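Local coordinates for interferon alpha/beta receptor 1 (Mus musculus, PDB 3WCY), which pairs with IFNAR2 to form the heterodimeric cell-surface receptor that binds type I interferons and triggers JAK-STAT signalling, at residues A[121-126]-A[135-140]; A[175-180]-A[187-192]; A[322-327]-A[355-360]. All coordinates share one frame; numbering follows the deposited sequence.

Contact 1. Residues A[121-126]-A[135-140]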
loop_
_atom_site.group_PDB
_atom_site.type_symbol
_atom_site.label_atom_id
_atom_site.label_comp_id
_atom_site.label_asym_id
_atom_site.label_seq_id
_atom_site.Cartn_x
_atom_site.Cartn_y
_atom_site.Cartn_z
ATOM N N SER A 121 13.652 6.438 -8.388
ATOM C CA SER A 121 13.783 7.503 -7.405
ATOM C C SER A 121 12.605 8.463 -7.687
ATOM O O SER A 121 12.381 8.805 -8.856
ATOM C CB SER A 121 15.122 8.212 -7.552
ATOM O OG SER A 121 15.575 8.679 -6.293
ATOM N N PRO A 122 11.792 8.839 -6.665
ATOM C CA PRO A 122 10.635 9.716 -6.924
ATOM C C PRO A 122 11.017 11.139 -7.352
ATOM O O PRO A 122 12.142 11.557 -7.058
ATOM C CB PRO A 122 9.898 9.714 -5.583
ATOM C CG PRO A 122 10.949 9.454 -4.578
ATOM C CD PRO A 122 11.904 8.510 -5.229
ATOM N N PRO A 123 10.118 11.906 -8.034
ATOM C CA PRO A 123 10.464 13.291 -8.417
ATOM C C PRO A 123 10.860 14.161 -7.204
ATOM O O PRO A 123 10.068 14.314 -6.267
ATOM C CB PRO A 123 9.182 13.797 -9.095
ATOM C CG PRO A 123 8.444 12.584 -9.503
ATOM C CD PRO A 123 8.747 11.563 -8.465
ATOM N N GLY A 124 12.097 14.659 -7.201
ATOM C CA GLY A 124 12.643 15.459 -6.107
ATOM C C GLY A 124 13.720 14.725 -5.324
ATOM O O GLY A 124 13.496 13.599 -4.860
ATOM N N GLN A 125 14.895 15.376 -5.141
ATOM C CA GLN A 125 16.055 14.790 -4.442
ATOM C C GLN A 125 16.501 15.486 -3.101
ATOM O O GLN A 125 17.649 15.933 -3.010
ATOM C CB GLN A 125 17.251 14.623 -5.419
ATOM C CG GLN A 125 17.103 13.478 -6.419
ATOM C CD GLN A 125 18.390 13.202 -7.160
ATOM O OE1 GLN A 125 19.215 12.378 -6.742
ATOM N NE2 GLN A 125 18.587 13.879 -8.282
ATOM N N ASP A 126 15.657 15.530 -2.047
ATOM C CA ASP A 126 14.277 15.057 -2.023
ATOM C C ASP A 126 13.272 16.189 -2.217
ATOM O O ASP A 126 12.197 15.962 -2.775
ATOM C CB ASP A 126 13.984 14.206 -0.789
ATOM C CG ASP A 126 14.245 12.736 -1.043
ATOM O OD1 ASP A 126 13.320 12.047 -1.533
ATOM O OD2 ASP A 126 15.388 12.285 -0.797
ATOM N N PRO A 135 4.184 8.694 -0.858
ATOM C CA PRO A 135 3.418 7.435 -0.787
ATOM C C PRO A 135 2.284 7.349 -1.804
ATOM O O PRO A 135 1.899 6.248 -2.204
ATOM C CB PRO A 135 2.898 7.413 0.652
ATOM C CG PRO A 135 3.643 8.506 1.376
ATOM C CD PRO A 135 3.932 9.518 0.345
ATOM N N SER A 136 1.770 8.511 -2.240
ATOM C CA SER A 136 0.682 8.581 -3.210
ATOM C C SER A 136 1.115 8.115 -4.597
ATOM O O SER A 136 0.354 7.392 -5.242
ATOM C CB SER A 136 0.084 9.985 -3.263
ATOM O OG SER A 136 -0.683 10.274 -2.103
ATOM N N PHE A 137 2.348 8.485 -5.028
ATOM C CA PHE A 137 2.927 8.137 -6.331
ATOM C C PHE A 137 2.921 6.651 -6.668
ATOM O O PHE A 137 3.198 5.803 -5.823
ATOM C CB PHE A 137 4.368 8.655 -6.475
ATOM C CG PHE A 137 4.613 10.143 -6.395
ATOM C CD1 PHE A 137 3.795 11.039 -7.075
ATOM C CD2 PHE A 137 5.725 10.643 -5.733
ATOM C CE1 PHE A 137 4.039 12.414 -7.018
ATOM C CE2 PHE A 137 5.980 12.015 -5.698
ATOM C CZ PHE A 137 5.137 12.889 -6.345
ATOM N N SER A 138 2.632 6.361 -7.931
ATOM C CA SER A 138 2.649 5.030 -8.531
ATOM C C SER A 138 3.530 5.172 -9.764
ATOM O O SER A 138 3.794 6.297 -10.191
ATOM C CB SER A 138 1.242 4.594 -8.932
ATOM O OG SER A 138 1.251 3.322 -9.564
ATOM N N TYR A 139 4.023 4.050 -10.306
ATOM C CA TYR A 139 4.896 4.061 -11.484
ATOM C C TYR A 139 4.461 3.031 -12.512
ATOM O O TYR A 139 3.885 1.999 -12.155
ATOM C CB TYR A 139 6.385 3.886 -11.092
ATOM C CG TYR A 139 6.831 4.856 -10.018
ATOM C CD1 TYR A 139 7.224 6.153 -10.340
ATOM C CD2 TYR A 139 6.791 4.503 -8.668
ATOM C CE1 TYR A 139 7.593 7.065 -9.352
ATOM C CE2 TYR A 139 7.152 5.409 -7.670
ATOM C CZ TYR A 139 7.551 6.690 -8.018
ATOM O OH TYR A 139 7.898 7.593 -7.047
ATOM N N THR A 140 4.681 3.345 -13.793
ATOM C CA THR A 140 4.350 2.467 -14.919
ATOM C C THR A 140 5.636 2.281 -15.732
ATOM O O THR A 140 6.228 3.267 -16.181
ATOM C CB THR A 140 3.199 3.044 -15.778
ATOM O OG1 THR A 140 3.655 4.210 -16.465
ATOM C CG2 THR A 140 1.947 3.368 -14.976
#

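Contact 2. Residues A[175-180]-A[187-192]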
loop_
_atom_site.group_PDB
_atom_site.type_symbol
_atom_site.label_atom_id
_atom_site.label_comp_id
_atom_site.label_asym_id
_atom_site.label_seq_id
_atom_site.Cartn_x
_atom_site.Cartn_y
_atom_site.Cartn_z
ATOM N N GLU A 175 11.473 2.698 -19.909
ATOM C CA GLU A 175 10.794 3.986 -19.764
ATOM C C GLU A 175 9.872 3.937 -18.528
ATOM O O GLU A 175 8.974 3.092 -18.461
ATOM C CB GLU A 175 9.999 4.318 -21.039
ATOM C CG GLU A 175 10.362 5.667 -21.642
ATOM C CD GLU A 175 9.528 6.147 -22.820
ATOM O OE1 GLU A 175 8.568 5.440 -23.210
ATOM O OE2 GLU A 175 9.829 7.247 -23.343
ATOM N N VAL A 176 10.124 4.816 -17.535
ATOM C CA VAL A 176 9.366 4.873 -16.277
ATOM C C VAL A 176 8.617 6.195 -16.149
ATOM O O VAL A 176 9.218 7.267 -16.245
ATOM C CB VAL A 176 10.252 4.587 -15.028
ATOM C CG1 VAL A 176 9.438 4.610 -13.738
ATOM C CG2 VAL A 176 10.996 3.264 -15.163
ATOM N N LYS A 177 7.307 6.101 -15.904
ATOM C CA LYS A 177 6.388 7.218 -15.724
ATOM C C LYS A 177 5.975 7.310 -14.240
ATOM O O LYS A 177 5.618 6.290 -13.629
ATOM C CB LYS A 177 5.147 6.993 -16.613
ATOM C CG LYS A 177 4.138 8.131 -16.666
ATOM C CD LYS A 177 2.941 7.741 -17.532
ATOM C CE LYS A 177 2.185 8.921 -18.112
ATOM N NZ LYS A 177 2.892 9.540 -19.269
ATOM N N ALA A 178 6.021 8.527 -13.666
ATOM C CA ALA A 178 5.574 8.752 -12.291
ATOM C C ALA A 178 4.153 9.270 -12.353
ATOM O O ALA A 178 3.872 10.243 -13.059
ATOM C CB ALA A 178 6.471 9.757 -11.589
ATOM N N ILE A 179 3.237 8.593 -11.669
ATOM C CA ILE A 179 1.838 9.024 -11.666
ATOM C C ILE A 179 1.309 9.307 -10.270
ATOM O O ILE A 179 1.691 8.612 -9.331
ATOM C CB ILE A 179 0.902 8.120 -12.520
ATOM C CG1 ILE A 179 1.081 6.616 -12.201
ATOM C CG2 ILE A 179 1.095 8.408 -14.015
ATOM C CD1 ILE A 179 -0.130 5.723 -12.560
ATOM N N HIS A 180 0.475 10.363 -10.130
ATOM C CA HIS A 180 -0.210 10.743 -8.884
ATOM C C HIS A 180 -1.679 10.294 -9.094
ATOM O O HIS A 180 -2.472 11.060 -9.655
ATOM C CB HIS A 180 -0.118 12.269 -8.628
ATOM C CG HIS A 180 -0.334 12.691 -7.198
ATOM N ND1 HIS A 180 -1.156 11.970 -6.332
ATOM C CD2 HIS A 180 0.158 13.763 -6.534
ATOM C CE1 HIS A 180 -1.122 12.620 -5.179
ATOM N NE2 HIS A 180 -0.349 13.704 -5.248
ATOM N N SER A 187 3.460 12.492 -14.851
ATOM C CA SER A 187 4.787 12.907 -15.312
ATOM C C SER A 187 5.084 12.452 -16.746
ATOM O O SER A 187 4.629 11.381 -17.160
ATOM C CB SER A 187 5.855 12.344 -14.379
ATOM O OG SER A 187 7.008 13.163 -14.331
ATOM N N ASN A 188 5.882 13.249 -17.491
ATOM C CA ASN A 188 6.334 12.877 -18.834
ATOM C C ASN A 188 7.301 11.706 -18.632
ATOM O O ASN A 188 8.071 11.744 -17.675
ATOM C CB ASN A 188 7.079 14.049 -19.511
ATOM C CG ASN A 188 6.216 15.187 -20.026
ATOM O OD1 ASN A 188 4.992 15.078 -20.189
ATOM N ND2 ASN A 188 6.855 16.307 -20.335
ATOM N N TYR A 189 7.244 10.657 -19.487
ATOM C CA TYR A 189 8.135 9.484 -19.380
ATOM C C TYR A 189 9.616 9.898 -19.312
ATOM O O TYR A 189 10.010 10.907 -19.910
ATOM C CB TYR A 189 7.940 8.530 -20.568
ATOM C CG TYR A 189 6.906 7.448 -20.369
ATOM C CD1 TYR A 189 5.611 7.599 -20.853
ATOM C CD2 TYR A 189 7.241 6.238 -19.771
ATOM C CE1 TYR A 189 4.662 6.585 -20.716
ATOM C CE2 TYR A 189 6.305 5.213 -19.632
ATOM C CZ TYR A 189 5.013 5.394 -20.099
ATOM O OH TYR A 189 4.072 4.401 -19.947
ATOM N N SER A 190 10.428 9.116 -18.586
ATOM C CA SER A 190 11.861 9.360 -18.440
ATOM C C SER A 190 12.601 9.143 -19.771
ATOM O O SER A 190 12.061 8.487 -20.676
ATOM C CB SER A 190 12.442 8.447 -17.366
ATOM O OG SER A 190 12.105 7.090 -17.605
ATOM N N THR A 191 13.827 9.707 -19.898
ATOM C CA THR A 191 14.655 9.514 -21.093
ATOM C C THR A 191 14.908 8.013 -21.185
ATOM O O THR A 191 15.158 7.378 -20.153
ATOM C CB THR A 191 15.966 10.325 -21.000
ATOM O OG1 THR A 191 15.669 11.721 -20.968
ATOM C CG2 THR A 191 16.894 10.062 -22.159
ATOM N N VAL A 192 14.759 7.433 -22.389
ATOM C CA VAL A 192 14.961 5.996 -22.593
ATOM C C VAL A 192 16.356 5.525 -22.110
ATOM O O VAL A 192 17.344 6.242 -22.269
ATOM C CB VAL A 192 14.567 5.509 -24.018
ATOM C CG1 VAL A 192 15.518 6.043 -25.082
ATOM C CG2 VAL A 192 14.478 3.990 -24.092
#

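Contact 3. Residues A[322-327]-A[355-360]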
loop_
_atom_site.group_PDB
_atom_site.type_symbol
_atom_site.label_atom_id
_atom_site.label_comp_id
_atom_site.label_asym_id
_atom_site.label_seq_id
_atom_site.Cartn_x
_atom_site.Cartn_y
_atom_site.Cartn_z
ATOM N N LEU A 322 -31.230 -21.472 -8.458
ATOM C CA LEU A 322 -31.072 -20.277 -7.630
ATOM C C LEU A 322 -30.329 -20.592 -6.335
ATOM O O LEU A 322 -30.659 -21.556 -5.647
ATOM C CB LEU A 322 -32.432 -19.634 -7.329
ATOM C CG LEU A 322 -32.502 -18.112 -7.441
ATOM C CD1 LEU A 322 -33.926 -17.659 -7.707
ATOM C CD2 LEU A 322 -31.950 -17.427 -6.183
ATOM N N VAL A 323 -29.315 -19.775 -6.024
ATOM C CA VAL A 323 -28.456 -19.908 -4.844
ATOM C C VAL A 323 -28.538 -18.619 -4.007
ATOM O O VAL A 323 -28.381 -17.525 -4.553
ATOM C CB VAL A 323 -26.987 -20.261 -5.249
ATOM C CG1 VAL A 323 -26.071 -20.340 -4.035
ATOM C CG2 VAL A 323 -26.921 -21.565 -6.036
ATOM N N TYR A 324 -28.797 -18.749 -2.694
ATOM C CA TYR A 324 -28.859 -17.600 -1.791
ATOM C C TYR A 324 -27.807 -17.662 -0.687
ATOM O O TYR A 324 -27.794 -18.602 0.109
ATOM C CB TYR A 324 -30.265 -17.381 -1.195
ATOM C CG TYR A 324 -30.507 -15.936 -0.814
ATOM C CD1 TYR A 324 -31.311 -15.114 -1.596
ATOM C CD2 TYR A 324 -29.883 -15.371 0.295
ATOM C CE1 TYR A 324 -31.495 -13.768 -1.280
ATOM C CE2 TYR A 324 -30.040 -14.023 0.607
ATOM C CZ TYR A 324 -30.857 -13.227 -0.175
ATOM O OH TYR A 324 -31.027 -11.902 0.153
ATOM N N VAL A 325 -26.954 -16.629 -0.623
ATOM C CA VAL A 325 -25.900 -16.492 0.386
ATOM C C VAL A 325 -26.408 -15.574 1.487
ATOM O O VAL A 325 -26.831 -14.454 1.211
ATOM C CB VAL A 325 -24.559 -15.969 -0.192
ATOM C CG1 VAL A 325 -23.417 -16.232 0.783
ATOM C CG2 VAL A 325 -24.253 -16.579 -1.554
ATOM N N ASN A 326 -26.366 -16.045 2.729
ATOM C CA ASN A 326 -26.814 -15.261 3.872
ATOM C C ASN A 326 -25.649 -15.048 4.827
ATOM O O ASN A 326 -25.089 -16.033 5.310
ATOM C CB ASN A 326 -27.978 -15.968 4.577
ATOM C CG ASN A 326 -29.289 -15.912 3.835
ATOM O OD1 ASN A 326 -29.940 -14.863 3.756
ATOM N ND2 ASN A 326 -29.746 -17.059 3.343
ATOM N N CYS A 327 -25.268 -13.774 5.086
ATOM C CA CYS A 327 -24.194 -13.443 6.034
ATOM C C CYS A 327 -24.645 -13.763 7.471
ATOM O O CYS A 327 -25.830 -13.624 7.790
ATOM C CB CYS A 327 -23.744 -11.990 5.894
ATOM S SG CYS A 327 -24.982 -10.764 6.404
ATOM N N ASP A 355 -22.887 -9.059 -7.138
ATOM C CA ASP A 355 -23.070 -7.860 -6.319
ATOM C C ASP A 355 -23.923 -8.200 -5.111
ATOM O O ASP A 355 -23.476 -8.023 -3.976
ATOM C CB ASP A 355 -23.697 -6.729 -7.156
ATOM C CG ASP A 355 -23.192 -6.706 -8.587
ATOM O OD1 ASP A 355 -22.012 -6.328 -8.795
ATOM O OD2 ASP A 355 -23.942 -7.149 -9.489
ATOM N N GLY A 356 -25.117 -8.731 -5.370
ATOM C CA GLY A 356 -26.062 -9.150 -4.342
ATOM C C GLY A 356 -25.904 -10.609 -3.949
ATOM O O GLY A 356 -24.967 -11.275 -4.402
ATOM N N PRO A 357 -26.812 -11.153 -3.113
ATOM C CA PRO A 357 -26.673 -12.558 -2.696
ATOM C C PRO A 357 -27.398 -13.568 -3.590
ATOM O O PRO A 357 -27.094 -14.758 -3.534
ATOM C CB PRO A 357 -27.232 -12.552 -1.273
ATOM C CG PRO A 357 -28.018 -11.253 -1.143
ATOM C CD PRO A 357 -27.962 -10.518 -2.444
ATOM N N GLU A 358 -28.366 -13.098 -4.389
ATOM C CA GLU A 358 -29.151 -13.927 -5.291
ATOM C C GLU A 358 -28.362 -14.327 -6.555
ATOM O O GLU A 358 -28.379 -13.612 -7.565
ATOM C CB GLU A 358 -30.472 -13.232 -5.644
ATOM C CG GLU A 358 -31.684 -13.867 -4.999
ATOM C CD GLU A 358 -32.996 -13.335 -5.534
ATOM O OE1 GLU A 358 -33.510 -12.347 -4.964
ATOM O OE2 GLU A 358 -33.498 -13.889 -6.540
ATOM N N PHE A 359 -27.653 -15.469 -6.468
ATOM C CA PHE A 359 -26.885 -16.077 -7.557
ATOM C C PHE A 359 -27.833 -17.000 -8.309
ATOM O O PHE A 359 -28.611 -17.717 -7.682
ATOM C CB PHE A 359 -25.709 -16.902 -7.001
ATOM C CG PHE A 359 -24.502 -16.118 -6.549
ATOM C CD1 PHE A 359 -23.360 -16.054 -7.338
ATOM C CD2 PHE A 359 -24.491 -15.473 -5.319
ATOM C CE1 PHE A 359 -22.233 -15.341 -6.909
ATOM C CE2 PHE A 359 -23.367 -14.757 -4.894
ATOM C CZ PHE A 359 -22.248 -14.692 -5.692
ATOM N N THR A 360 -27.790 -16.975 -9.637
ATOM C CA THR A 360 -28.657 -17.819 -10.451
ATOM C C THR A 360 -27.809 -18.691 -11.375
ATOM O O THR A 360 -27.263 -18.197 -12.370
ATOM C CB THR A 360 -29.753 -16.965 -11.131
ATOM O OG1 THR A 360 -30.541 -16.331 -10.120
ATOM C CG2 THR A 360 -30.661 -17.777 -12.044
#

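Contact 1. Residues A[121-126]-A[135-140]
Pro122 meets the second segment mainly through its CB, which packs against the phenol end of Tyr139: CB lies 3.3 Å from Tyr139 OH, and Pro122 CA stands 3.5 Å from the same oxygen. Pro122 comes to the Tyr139 ring obliquely and touches it at the hydroxyl end. Pro122 CB also comes within 4.3 Å of Phe137 CD2, so one corner of the proline touches both aromatic side chains. Tyr159 stacks edge-to-face on Tyr139 and touches Pro122 as well.

The two segments form the two ends of the connection from strand 116-121 to strand 138-145 in the second fibronectin type III domain. These strands belong to different sheets of the sandwich, so the two prolines and two aromatic residues fill the end of the domain where the chain passes from one sheet to the other.

Pro123 continues the packing and reaches tip to tip with Phe137. Its CD is 3.9 Å from Phe137 CE2 and 4.2 Å from CD2, and again the approach to the ring is oblique. Phe137 can meet it because its CG stands anti to the carbonyl carbon, beside the backbone N (chi1 -61°). Pro123 CD also lies 4.3 Å from Tyr139 OH. Across the domain Pro123 rests on Ala178 of strand 171-179, and it touches Asp15 of the first domain, while Pro122 touches Ser245 of the third.

Contact 2. Residues A[175-180]-A[187-192]
The ring of Tyr189 lies between the side chains of Glu175 and Lys177, both of which cross Tyr189 at about a right angle. Lys177 CB sits over the centre of one face in a CH-pi contact, 3.8 Å from the ring centroid. The opposite face is met by Glu175 OE1, displaced toward the rim, with the carboxylate plane turned only 25° from that of the ring. Glu175 OE1 also makes long, weak ion pairs with Arg142 and Lys151. Glu175 CB and CG run close to the same side of the ring, CB at 3.6 Å from Tyr189 CD2.

Lys177 extends with CG anti to the backbone N (chi1 -174°), and a bend at chi4 brings NZ to Ser187 O at 3.3 Å, a weak hydrogen bond. Ser190 has its OG between the backbone N and the carbonyl carbon, where it accepts the N-H of Val176 at 3.0 Å from Val176 N, nearly straight at 165°. Ser190 N returns a bond of 3.2 Å to Val176 O from above the carbonyl plane. Ser187 N gives a weak bond to Ala178 O.

Residues 188-192 have backbone angles near polyproline II, and the segment runs roughly opposite to the strand without regular sheet pairing. Ser187 OG is held by Met102 O, in the loop leading to strand 106-111. Strand 138-145 pairs with the other edge of strand 171-179, its Thr140 and Arg142 touching Tyr189. On the core side Val176 packs on Val107, Val118 and Ile120, while the Cys173–Cys194 disulfide ties strand 171-179 to strand 193-196.

Contact 3. Residues A[322-327]-A[355-360]
Tyr324 CG is anti to its backbone N (chi1 -154°), which sends CG toward the side of Pro357; Phe359 CG is instead anti to its carbonyl carbon (chi1 -78°), which turns CG toward the side where Val325 CG2 is met. Tyr324 and Pro357 lie side by side and point the same way. Pro357 CB stands over the ring face in a CH-pi contact, 4.1 Å from the centroid, while Pro357 CG reaches the far end of the ring, 3.6 Å from Tyr324 CZ. Glu358 CG approaches the same ring obliquely, 3.6 Å from Tyr324 CD1, and also touches Leu322 CD2.

Leu322, Tyr324, Glu358 and Thr360 share one face of the antiparallel pair. On the other, buried face Val323 CB meets Phe359 CB, and Val325 CG2 lies 3.9 Å from Phe359 CE2, the two side chains crossing at a slant. Val323 and Phe359 form the hydrogen-bonded pair: Val323 N reaches Phe359 O at 2.7 Å, almost straight, and Phe359 N gives 2.9 Å to Val323 O. Further along, Val325 N bonds only weakly to Pro357 O. That carbonyl also takes a weak bond from Phe359 N, the bond that goes with the inverse gamma turn centred on Glu358, where the strand begins.

This ladder joins strand 321-326 to strand 358-361 in the three-stranded sheet of the fourth fibronectin type III domain, with strand 311-316 on the other side of strand 321-326. Across the sandwich Val323 packs on Ile339 and Val372, Val325 on Tyr337 and Ala374, and Phe359 on Tyr337 and Ile339.

Overall arrangement
The contacts follow one another along the chain. Contacts 1 and 2 lie in the second fibronectin type III domain, their centres 10 Å apart, and meet in the four-stranded sheet where strands 138-145 and 171-179 are neighbours: Ser138 O probably accepts a hydrogen bond from Ile179 N, and Thr140 O one from Lys177 N. Contact 1 joins the two sheets at one end of that sandwich; contact 2 continues along the other edge of strand 171-179. Contact 3 belongs to the fourth domain's three-stranded sheet, about 43 Å from contact 1 and 44 Å from contact 2 between centres, across the chain's centre, consistent with a row of fibronectin type III sandwiches, each with its own packing.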